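Local coordinates for protein alpha-glucosidase (Pseudoalteromonas sp. K8, PDB 5HQA) that hydrolyses alpha-glucosides as a chloride-activated family 97 glycoside hydrolase, with a calcium ion at the site that binds the inhibitor acarbose, at residues Pro252-Asp257 against Arg445-Asn450; Glu418-Val423 against Pro449-Arg454; Phe611-Tyr616 against Thr654-Lys659. One frame throughout, in Å; residues are numbered along the deposited sequence.

Overall arrangement
Contacts 1 and 2 are neighbours: contact 2 lies in the catalytic barrel, and contact 1 ties a loop leading into the barrel to a loop within it. Contact 3 lies apart in the C-terminal sheet. The first two share Pro449 and Asn450, and their centres are 10 Å apart. Contact 1 is partly open to solvent; one backbone bond and a bridging water cross it, and an Asx turn shapes one loop. Contact 2 is buried and sets helix 413-428 against strand 451-454, mostly through an indole. Contact 3 is also largely buried, but it is a regular strand pair held by six backbone hydrogen bonds, with an apolar side and a more polar side.

Contact 1: residues Pro252-Asp257 against Arg445-Asn450; sequences PNKLGD and RRTYPN
Asn253 and Thr447 bring two loop backbones together, their CA atoms 3.9 Å apart, and next to them Lys254 N donates to Thr447 O at 2.8 Å in a nearly straight bond (176°). The 252-257 loop leads to barrel strand 264-269 and the 445-450 loop to strand 451-454. Asn253 forms an Asx turn. Its CG is anti to the backbone N (chi1 172°), and OD1 accepts from Leu255 N at 2.7 Å, with the donor above the carbonyl plane. ND2 gives a second bond to Gly256 O, in the amide plane. The two bonds hold the amide fixed, and OD1 also touches Pro449 CD at 3.2 Å. An alanine here would probably leave Leu255 N and Gly256 O without these mates, set the turn free to flex and open a gap beside the Pro449 ring.

Lys254 runs side by side with Thr447, CG 3.7 Å from CG2, and its CD lies near Tyr448 OH. Its NZ makes a salt bridge with Glu251, whose backbone O is hydrogen-bonded to Thr447 OG1. Leu255 slides past Pro449, while its CD2 meets the edge of the Tyr448 ring at CD1. Leu255 CD1 also lies 3.3 Å from Asn450 OD1, a buried oxygen with no hydrogen-bond partner in the model. Arg446 has Pro252 N over one face of its guanidinium and a cation-pi contact with Trp66. A water at the guanidinium edge accepts from Arg446 NE at 3.1 Å and from Asn253 N at 2.9 Å.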
loop_
_atom_site.group_PDB
_atom_site.type_symbol
_atom_site.label_atom_id
_atom_site.label_comp_id
_atom_site.label_asym_id
_atom_site.label_seq_id
_atom_site.Cartn_x
_atom_site.Cartn_y
_atom_site.Cartn_z
ATOM N N PRO A 252 -9.838 9.975 -12.729
ATOM C CA PRO A 252 -8.599 10.626 -13.173
ATOM C C PRO A 252 -8.173 11.759 -12.245
ATOM O O PRO A 252 -8.978 12.349 -11.518
ATOM C CB PRO A 252 -8.957 11.162 -14.566
ATOM C CG PRO A 252 -10.138 10.363 -14.994
ATOM C CD PRO A 252 -10.900 10.038 -13.745
ATOM N N ASN A 253 -6.876 12.061 -12.300
ATOM C CA ASN A 253 -6.232 13.144 -11.561
ATOM C C ASN A 253 -7.099 14.395 -11.482
ATOM O O ASN A 253 -7.510 14.951 -12.506
ATOM C CB ASN A 253 -4.898 13.476 -12.236
ATOM C CG ASN A 253 -4.234 14.717 -11.655
ATOM O OD1 ASN A 253 -4.376 15.021 -10.470
ATOM N ND2 ASN A 253 -3.500 15.438 -12.493
ATOM N N LYS A 254 -7.363 14.847 -10.255
ATOM C CA LYS A 254 -8.115 16.070 -10.005
ATOM C C LYS A 254 -7.236 17.248 -9.598
ATOM O O LYS A 254 -7.768 18.339 -9.346
ATOM C CB LYS A 254 -9.166 15.832 -8.917
ATOM C CG LYS A 254 -10.326 14.935 -9.330
ATOM C CD LYS A 254 -11.358 14.833 -8.193
ATOM C CE LYS A 254 -12.410 13.754 -8.447
ATOM N NZ LYS A 254 -13.048 13.880 -9.778
ATOM N N LEU A 255 -5.915 17.075 -9.530
ATOM C CA LEU A 255 -5.036 18.118 -9.013
ATOM C C LEU A 255 -4.294 18.878 -10.106
ATOM O O LEU A 255 -3.442 19.714 -9.793
ATOM C CB LEU A 255 -4.036 17.523 -8.016
ATOM C CG LEU A 255 -4.652 16.932 -6.745
ATOM C CD1 LEU A 255 -3.571 16.411 -5.822
ATOM C CD2 LEU A 255 -5.510 17.969 -6.026
ATOM N N GLY A 256 -4.594 18.616 -11.376
ATOM C CA GLY A 256 -3.954 19.375 -12.440
ATOM C C GLY A 256 -2.471 19.064 -12.543
ATOM O O GLY A 256 -2.046 17.907 -12.466
ATOM N N ASP A 257 -1.668 20.114 -12.738
ATOM C CA ASP A 257 -0.220 19.978 -12.812
ATOM C C ASP A 257 0.319 19.483 -11.481
ATOM O O ASP A 257 0.230 20.194 -10.475
ATOM C CB ASP A 257 0.417 21.324 -13.173
ATOM C CG ASP A 257 1.904 21.221 -13.469
ATOM O OD1 ASP A 257 2.544 20.236 -13.044
ATOM O OD2 ASP A 257 2.439 22.138 -14.135
ATOM N N ARG A 445 -4.257 7.511 -5.261
ATOM C CA ARG A 445 -3.125 8.243 -5.828
ATOM C C ARG A 445 -3.355 8.625 -7.290
ATOM O O ARG A 445 -2.741 9.581 -7.775
ATOM C CB ARG A 445 -1.834 7.415 -5.706
ATOM C CG ARG A 445 -1.887 6.076 -6.462
ATOM C CD ARG A 445 -0.646 5.224 -6.195
ATOM N NE ARG A 445 -0.829 3.822 -6.586
ATOM C CZ ARG A 445 -0.139 3.196 -7.545
ATOM N NH1 ARG A 445 0.797 3.835 -8.254
ATOM N NH2 ARG A 445 -0.380 1.909 -7.793
ATOM N N ARG A 446 -4.209 7.900 -8.017
ATOM C CA ARG A 446 -4.521 8.330 -9.375
ATOM C C ARG A 446 -5.243 9.669 -9.358
ATOM O O ARG A 446 -4.915 10.583 -10.126
ATOM C CB ARG A 446 -5.373 7.289 -10.095
ATOM C CG ARG A 446 -5.790 7.797 -11.479
ATOM C CD ARG A 446 -6.679 6.838 -12.224
ATOM N NE ARG A 446 -6.832 7.277 -13.602
ATOM C CZ ARG A 446 -7.522 6.616 -14.525
ATOM N NH1 ARG A 446 -8.124 5.475 -14.214
ATOM N NH2 ARG A 446 -7.604 7.094 -15.759
ATOM N N THR A 447 -6.228 9.799 -8.473
ATOM C CA THR A 447 -7.064 10.990 -8.397
ATOM C C THR A 447 -6.341 12.136 -7.702
ATOM O O THR A 447 -6.515 13.304 -8.075
ATOM C CB THR A 447 -8.351 10.644 -7.647
ATOM O OG1 THR A 447 -8.864 9.399 -8.144
ATOM C CG2 THR A 447 -9.391 11.732 -7.829
ATOM N N TYR A 448 -5.542 11.812 -6.682
ATOM C CA TYR A 448 -4.816 12.783 -5.862
ATOM C C TYR A 448 -3.356 12.365 -5.842
ATOM O O TYR A 448 -2.901 11.700 -4.902
ATOM C CB TYR A 448 -5.386 12.850 -4.445
ATOM C CG TYR A 448 -6.854 13.176 -4.460
ATOM C CD1 TYR A 448 -7.290 14.482 -4.650
ATOM C CD2 TYR A 448 -7.805 12.175 -4.336
ATOM C CE1 TYR A 448 -8.640 14.788 -4.689
ATOM C CE2 TYR A 448 -9.155 12.472 -4.370
ATOM C CZ TYR A 448 -9.563 13.777 -4.551
ATOM O OH TYR A 448 -10.906 14.064 -4.589
ATOM N N PRO A 449 -2.594 12.729 -6.875
ATOM C CA PRO A 449 -1.227 12.215 -7.004
ATOM C C PRO A 449 -0.253 12.721 -5.951
ATOM O O PRO A 449 0.914 12.319 -5.993
ATOM C CB PRO A 449 -0.811 12.690 -8.400
ATOM C CG PRO A 449 -2.127 12.855 -9.148
ATOM C CD PRO A 449 -3.073 13.369 -8.114
ATOM N N ASN A 450 -0.658 13.568 -5.007
ATOM C CA ASN A 450 0.241 13.894 -3.907
ATOM C C ASN A 450 0.127 12.908 -2.754
ATOM O O ASN A 450 0.884 13.020 -1.785
ATOM C CB ASN A 450 -0.009 15.317 -3.399
ATOM C CG ASN A 450 -1.329 15.451 -2.697
ATOM O OD1 ASN A 450 -2.341 14.930 -3.163
ATOM N ND2 ASN A 450 -1.331 16.124 -1.553
HETATM O O HOH W 1 -5.489 10.080 -13.983
#

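Contact 2: residues Glu418-Val423 against Pro449-Arg454; sequences EYLHNV and PNWITR
Val423 and Trp451 carry the apolar part of this contact, which is buried. Val423 CG2 sits squarely over the indole in a CH-pi contact, 3.5 Å from the centroid of the five-membered ring and 14° off its normal. Its closest ring atom is CD2 of Trp451, at 3.4 Å. CG1 of Val423 is anti to the backbone N (chi1 168°) and goes to Asn450; CG2 is then anti to the carbonyl carbon and lies over the indole. Tyr419 CB touches Trp451 CH2 at 3.8 Å, and Leu420 CD1 comes near CZ3. On the opposite face Arg454 NH2 lies over the ring centre, so the indole is sandwiched between a methyl and a guanidinium nitrogen.

The polar contacts are few. Asn450 ND2 donates to Val423 O at 3.1 Å, and Val423 O lies close to the amide plane. The same nitrogen also donates to Ile431 O. These two bonds hold the amide and tie the helix to the residues entering strand 432-435. Trp451 NE1 is bonded to Thr435 OG1, which fixes the turn of the indole. Tyr419 OH bonds to the backbone O of Glu437, a residue of the calcium site.

The axes of helix 413-428 and strand 451-454 run at 131° in their short segments, 10.8 Å apart. This helix-on-strand packing, beside the intervening parallel strand 432-435, is typical of a TIM-type beta/alpha barrel.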
loop_
_atom_site.group_PDB
_atom_site.type_symbol
_atom_site.label_atom_id
_atom_site.label_comp_id
_atom_site.label_asym_id
_atom_site.label_seq_id
_atom_site.Cartn_x
_atom_site.Cartn_y
_atom_site.Cartn_z
ATOM N N GLU A 418 -11.378 11.896 6.969
ATOM C CA GLU A 418 -10.337 12.649 7.656
ATOM C C GLU A 418 -9.004 12.559 6.915
ATOM O O GLU A 418 -8.300 13.567 6.765
ATOM C CB GLU A 418 -10.213 12.132 9.091
ATOM C CG GLU A 418 -9.504 13.066 10.042
ATOM C CD GLU A 418 -10.273 14.354 10.317
ATOM O OE1 GLU A 418 -11.527 14.352 10.308
ATOM O OE2 GLU A 418 -9.600 15.381 10.539
ATOM N N TYR A 419 -8.641 11.365 6.437
ATOM C CA TYR A 419 -7.396 11.228 5.685
ATOM C C TYR A 419 -7.431 12.070 4.419
ATOM O O TYR A 419 -6.459 12.759 4.087
ATOM C CB TYR A 419 -7.141 9.769 5.307
ATOM C CG TYR A 419 -6.780 8.830 6.432
ATOM C CD1 TYR A 419 -5.586 8.979 7.141
ATOM C CD2 TYR A 419 -7.613 7.758 6.754
ATOM C CE1 TYR A 419 -5.251 8.088 8.164
ATOM C CE2 TYR A 419 -7.290 6.867 7.767
ATOM C CZ TYR A 419 -6.112 7.042 8.469
ATOM O OH TYR A 419 -5.784 6.151 9.464
ATOM N N LEU A 420 -8.536 11.993 3.672
ATOM C CA LEU A 420 -8.594 12.708 2.403
ATOM C C LEU A 420 -8.588 14.215 2.619
ATOM O O LEU A 420 -8.004 14.949 1.816
ATOM C CB LEU A 420 -9.824 12.271 1.601
ATOM C CG LEU A 420 -9.851 12.838 0.177
ATOM C CD1 LEU A 420 -8.598 12.432 -0.584
ATOM C CD2 LEU A 420 -11.104 12.414 -0.575
ATOM N N HIS A 421 -9.197 14.698 3.704
ATOM C CA HIS A 421 -9.112 16.123 3.999
ATOM C C HIS A 421 -7.662 16.555 4.158
ATOM O O HIS A 421 -7.253 17.592 3.624
ATOM C CB HIS A 421 -9.893 16.465 5.264
ATOM C CG HIS A 421 -9.568 17.823 5.802
ATOM N ND1 HIS A 421 -9.995 18.984 5.193
ATOM C CD2 HIS A 421 -8.818 18.208 6.863
ATOM C CE1 HIS A 421 -9.542 20.026 5.869
ATOM N NE2 HIS A 421 -8.827 19.583 6.888
ATOM N N ASN A 422 -6.878 15.762 4.891
ATOM C CA ASN A 422 -5.461 16.054 5.099
ATOM C C ASN A 422 -4.712 16.108 3.769
ATOM O O ASN A 422 -3.933 17.039 3.511
ATOM C CB ASN A 422 -4.879 14.987 6.037
ATOM C CG ASN A 422 -3.404 15.183 6.326
ATOM O OD1 ASN A 422 -2.571 14.392 5.886
ATOM N ND2 ASN A 422 -3.076 16.218 7.093
ATOM N N VAL A 423 -4.959 15.125 2.899
ATOM C CA VAL A 423 -4.288 15.063 1.599
ATOM C C VAL A 423 -4.686 16.247 0.722
ATOM O O VAL A 423 -3.840 16.867 0.065
ATOM C CB VAL A 423 -4.603 13.717 0.918
ATOM C CG1 VAL A 423 -4.174 13.724 -0.544
ATOM C CG2 VAL A 423 -3.936 12.566 1.689
ATOM N N PRO A 449 -2.594 12.729 -6.875
ATOM C CA PRO A 449 -1.227 12.215 -7.004
ATOM C C PRO A 449 -0.253 12.721 -5.951
ATOM O O PRO A 449 0.914 12.319 -5.993
ATOM C CB PRO A 449 -0.811 12.690 -8.400
ATOM C CG PRO A 449 -2.127 12.855 -9.148
ATOM C CD PRO A 449 -3.073 13.369 -8.114
ATOM N N ASN A 450 -0.658 13.568 -5.007
ATOM C CA ASN A 450 0.241 13.894 -3.907
ATOM C C ASN A 450 0.127 12.908 -2.754
ATOM O O ASN A 450 0.884 13.020 -1.785
ATOM C CB ASN A 450 -0.009 15.317 -3.399
ATOM C CG ASN A 450 -1.329 15.451 -2.697
ATOM O OD1 ASN A 450 -2.341 14.930 -3.163
ATOM N ND2 ASN A 450 -1.331 16.124 -1.553
ATOM N N TRP A 451 -0.795 11.945 -2.829
ATOM C CA TRP A 451 -0.880 10.883 -1.824
ATOM C C TRP A 451 0.076 9.779 -2.263
ATOM O O TRP A 451 -0.309 8.782 -2.878
ATOM C CB TRP A 451 -2.312 10.376 -1.680
ATOM C CG TRP A 451 -2.595 9.800 -0.315
ATOM C CD1 TRP A 451 -1.682 9.532 0.669
ATOM C CD2 TRP A 451 -3.876 9.464 0.225
ATOM N NE1 TRP A 451 -2.318 9.042 1.787
ATOM C CE2 TRP A 451 -3.665 8.992 1.540
ATOM C CE3 TRP A 451 -5.181 9.520 -0.272
ATOM C CZ2 TRP A 451 -4.713 8.577 2.362
ATOM C CZ3 TRP A 451 -6.224 9.113 0.549
ATOM C CH2 TRP A 451 -5.983 8.648 1.851
ATOM N N ILE A 452 1.357 9.969 -1.939
ATOM C CA ILE A 452 2.391 9.237 -2.667
ATOM C C ILE A 452 2.612 7.831 -2.118
ATOM O O ILE A 452 2.931 6.914 -2.885
ATOM C CB ILE A 452 3.705 10.041 -2.700
ATOM C CG1 ILE A 452 4.152 10.429 -1.291
ATOM C CG2 ILE A 452 3.521 11.278 -3.556
ATOM C CD1 ILE A 452 5.483 11.140 -1.263
ATOM N N THR A 453 2.439 7.612 -0.820
ATOM C CA THR A 453 2.704 6.293 -0.266
ATOM C C THR A 453 2.072 6.212 1.123
ATOM O O THR A 453 1.520 7.189 1.639
ATOM C CB THR A 453 4.216 6.009 -0.243
ATOM O OG1 THR A 453 4.444 4.608 -0.039
ATOM C CG2 THR A 453 4.924 6.817 0.861
ATOM N N ARG A 454 2.141 5.023 1.714
ATOM C CA ARG A 454 1.621 4.812 3.058
ATOM C C ARG A 454 2.252 3.555 3.631
ATOM O O ARG A 454 2.898 2.779 2.923
ATOM C CB ARG A 454 0.092 4.696 3.057
ATOM C CG ARG A 454 -0.430 3.350 2.533
ATOM C CD ARG A 454 -1.901 3.477 2.138
ATOM N NE ARG A 454 -2.053 4.455 1.064
ATOM C CZ ARG A 454 -3.100 5.262 0.921
ATOM N NH1 ARG A 454 -4.109 5.218 1.792
ATOM N NH2 ARG A 454 -3.138 6.117 -0.100
#

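Contact 3: residues Phe611-Tyr616 against Thr654-Lys659; sequences FEAHIY and TAIRFK
Ala655 O is met by two groups of Tyr616: its backbone N at 2.7 Å, and CD1 at the ring edge at 3.5 Å, with the oxygen in the ring plane. CG of Tyr616 stands beside the backbone N (chi1 -58°), on the side of Ala655 O. This is one end of an antiparallel strand pair within the six-stranded sheet of the C-terminal domain. The segments run at 163° to each other. Glu612 with Lys659, His614 with Arg657 and Tyr616 with Ala655 are hydrogen-bonded pairs, each with two backbone bonds. Ala613 with Phe658 and Ile615 with Ile656 are the non-hydrogen-bonded pairs between them.

The side chains of these last two pairs share one face of the sheet. Ala613 CB packs against Phe658 CE1 at 3.8 Å. Ile615 and Ile656 lie side by side, CG1 of the first 4.0 Å from CG2 of the second. That CG2 also covers one face of the Phe658 ring, toward its rim. Phe611 turns its ring edge to the backbone, with CD2 3.5 Å from Phe658 O.

The other face is more polar. Glu612 OE1 and Lys659 NZ stay 5.0 Å apart and form no salt bridge; OE1 has a long, weak ion pair with Lys635. Arg657 reaches out to Asp584 and Asp549, which grip its guanidinium by salt bridges. The Tyr616 ring packs edge-to-face with Phe546, in helix 541-549. The hydroxyl of Tyr616 comes over one face of the His614 ring, with OH 3.1 Å above the plane and toward the rim.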
loop_
_atom_site.group_PDB
_atom_site.type_symbol
_atom_site.label_atom_id
_atom_site.label_comp_id
_atom_site.label_asym_id
_atom_site.label_seq_id
_atom_site.Cartn_x
_atom_site.Cartn_y
_atom_site.Cartn_z
ATOM N N PHE A 611 23.804 -4.504 -22.307
ATOM C CA PHE A 611 23.763 -4.032 -20.929
ATOM C C PHE A 611 24.934 -4.603 -20.145
ATOM O O PHE A 611 25.443 -5.687 -20.449
ATOM C CB PHE A 611 22.460 -4.417 -20.216
ATOM C CG PHE A 611 21.226 -3.850 -20.851
ATOM C CD1 PHE A 611 20.699 -4.420 -22.004
ATOM C CD2 PHE A 611 20.575 -2.765 -20.285
ATOM C CE1 PHE A 611 19.552 -3.903 -22.595
ATOM C CE2 PHE A 611 19.421 -2.248 -20.867
ATOM C CZ PHE A 611 18.911 -2.818 -22.024
ATOM N N GLU A 612 25.365 -3.857 -19.136
ATOM C CA GLU A 612 26.308 -4.353 -18.144
ATOM C C GLU A 612 25.521 -4.596 -16.866
ATOM O O GLU A 612 25.108 -3.645 -16.195
ATOM C CB GLU A 612 27.448 -3.372 -17.906
ATOM C CG GLU A 612 28.480 -3.897 -16.920
ATOM C CD GLU A 612 29.567 -2.881 -16.617
ATOM O OE1 GLU A 612 29.256 -1.829 -16.017
ATOM O OE2 GLU A 612 30.736 -3.135 -16.985
ATOM N N ALA A 613 25.282 -5.864 -16.549
ATOM C CA ALA A 613 24.603 -6.199 -15.308
ATOM C C ALA A 613 25.542 -5.980 -14.131
ATOM O O ALA A 613 26.673 -6.475 -14.126
ATOM C CB ALA A 613 24.122 -7.647 -15.340
ATOM N N HIS A 614 25.077 -5.230 -13.141
ATOM C CA HIS A 614 25.806 -5.013 -11.896
ATOM C C HIS A 614 25.022 -5.806 -10.858
ATOM O O HIS A 614 23.936 -5.395 -10.443
ATOM C CB HIS A 614 25.897 -3.525 -11.575
ATOM C CG HIS A 614 27.041 -3.165 -10.683
ATOM N ND1 HIS A 614 27.339 -1.863 -10.340
ATOM C CD2 HIS A 614 27.963 -3.937 -10.058
ATOM C CE1 HIS A 614 28.392 -1.848 -9.540
ATOM N NE2 HIS A 614 28.791 -3.094 -9.354
ATOM N N ILE A 615 25.537 -6.976 -10.493
ATOM C CA ILE A 615 24.776 -7.983 -9.758
ATOM C C ILE A 615 25.217 -7.960 -8.301
ATOM O O ILE A 615 26.401 -8.140 -8.008
ATOM C CB ILE A 615 24.980 -9.383 -10.361
ATOM C CG1 ILE A 615 24.503 -9.425 -11.814
ATOM C CG2 ILE A 615 24.287 -10.438 -9.517
ATOM C CD1 ILE A 615 25.003 -10.634 -12.571
ATOM N N TYR A 616 24.270 -7.736 -7.389
ATOM C CA TYR A 616 24.519 -7.768 -5.951
ATOM C C TYR A 616 23.769 -8.975 -5.407
ATOM O O TYR A 616 22.534 -8.980 -5.390
ATOM C CB TYR A 616 24.038 -6.484 -5.270
ATOM C CG TYR A 616 24.656 -5.193 -5.780
ATOM C CD1 TYR A 616 24.272 -4.644 -7.007
ATOM C CD2 TYR A 616 25.596 -4.502 -5.017
ATOM C CE1 TYR A 616 24.832 -3.455 -7.467
ATOM C CE2 TYR A 616 26.158 -3.315 -5.464
ATOM C CZ TYR A 616 25.775 -2.796 -6.689
ATOM O OH TYR A 616 26.335 -1.617 -7.124
ATOM N N THR A 654 18.621 -10.896 -4.365
ATOM C CA THR A 654 19.556 -10.399 -5.366
ATOM C C THR A 654 19.007 -9.095 -5.916
ATOM O O THR A 654 17.799 -8.972 -6.143
ATOM C CB THR A 654 19.773 -11.403 -6.513
ATOM O OG1 THR A 654 20.502 -12.529 -6.019
ATOM C CG2 THR A 654 20.593 -10.787 -7.638
ATOM N N ALA A 655 19.896 -8.122 -6.100
ATOM C CA ALA A 655 19.566 -6.846 -6.714
ATOM C C ALA A 655 20.490 -6.643 -7.901
ATOM O O ALA A 655 21.696 -6.899 -7.802
ATOM C CB ALA A 655 19.728 -5.692 -5.717
ATOM N N ILE A 656 19.938 -6.194 -9.029
ATOM C CA ILE A 656 20.728 -6.029 -10.244
ATOM C C ILE A 656 20.410 -4.690 -10.883
ATOM O O ILE A 656 19.238 -4.335 -11.044
ATOM C CB ILE A 656 20.470 -7.154 -11.260
ATOM C CG1 ILE A 656 20.685 -8.519 -10.612
ATOM C CG2 ILE A 656 21.380 -6.977 -12.489
ATOM C CD1 ILE A 656 20.415 -9.651 -11.552
ATOM N N ARG A 657 21.450 -3.961 -11.271
ATOM C CA ARG A 657 21.317 -2.835 -12.183
ATOM C C ARG A 657 21.777 -3.287 -13.564
ATOM O O ARG A 657 22.919 -3.724 -13.727
ATOM C CB ARG A 657 22.140 -1.632 -11.718
ATOM C CG ARG A 657 22.169 -0.525 -12.749
ATOM C CD ARG A 657 23.008 0.658 -12.318
ATOM N NE ARG A 657 22.989 1.663 -13.379
ATOM C CZ ARG A 657 23.758 2.747 -13.401
ATOM N NH1 ARG A 657 24.618 2.970 -12.416
ATOM N NH2 ARG A 657 23.666 3.604 -14.414
ATOM N N PHE A 658 20.886 -3.212 -14.550
ATOM C CA PHE A 658 21.239 -3.483 -15.941
ATOM C C PHE A 658 21.539 -2.137 -16.583
ATOM O O PHE A 658 20.627 -1.419 -17.002
ATOM C CB PHE A 658 20.116 -4.213 -16.667
ATOM C CG PHE A 658 19.846 -5.580 -16.129
ATOM C CD1 PHE A 658 20.599 -6.664 -16.558
ATOM C CD2 PHE A 658 18.842 -5.784 -15.194
ATOM C CE1 PHE A 658 20.354 -7.935 -16.063
ATOM C CE2 PHE A 658 18.590 -7.052 -14.686
ATOM C CZ PHE A 658 19.346 -8.128 -15.122
ATOM N N LYS A 659 22.819 -1.789 -16.647
ATOM C CA LYS A 659 23.223 -0.486 -17.161
ATOM C C LYS A 659 23.292 -0.553 -18.683
ATOM O O LYS A 659 24.119 -1.283 -19.238
ATOM C CB LYS A 659 24.562 -0.082 -16.560
ATOM C CG LYS A 659 25.103 1.229 -17.062
ATOM C CD LYS A 659 26.502 1.431 -16.490
ATOM C CE LYS A 659 26.949 2.868 -16.612
ATOM N NZ LYS A 659 28.259 3.055 -15.931
#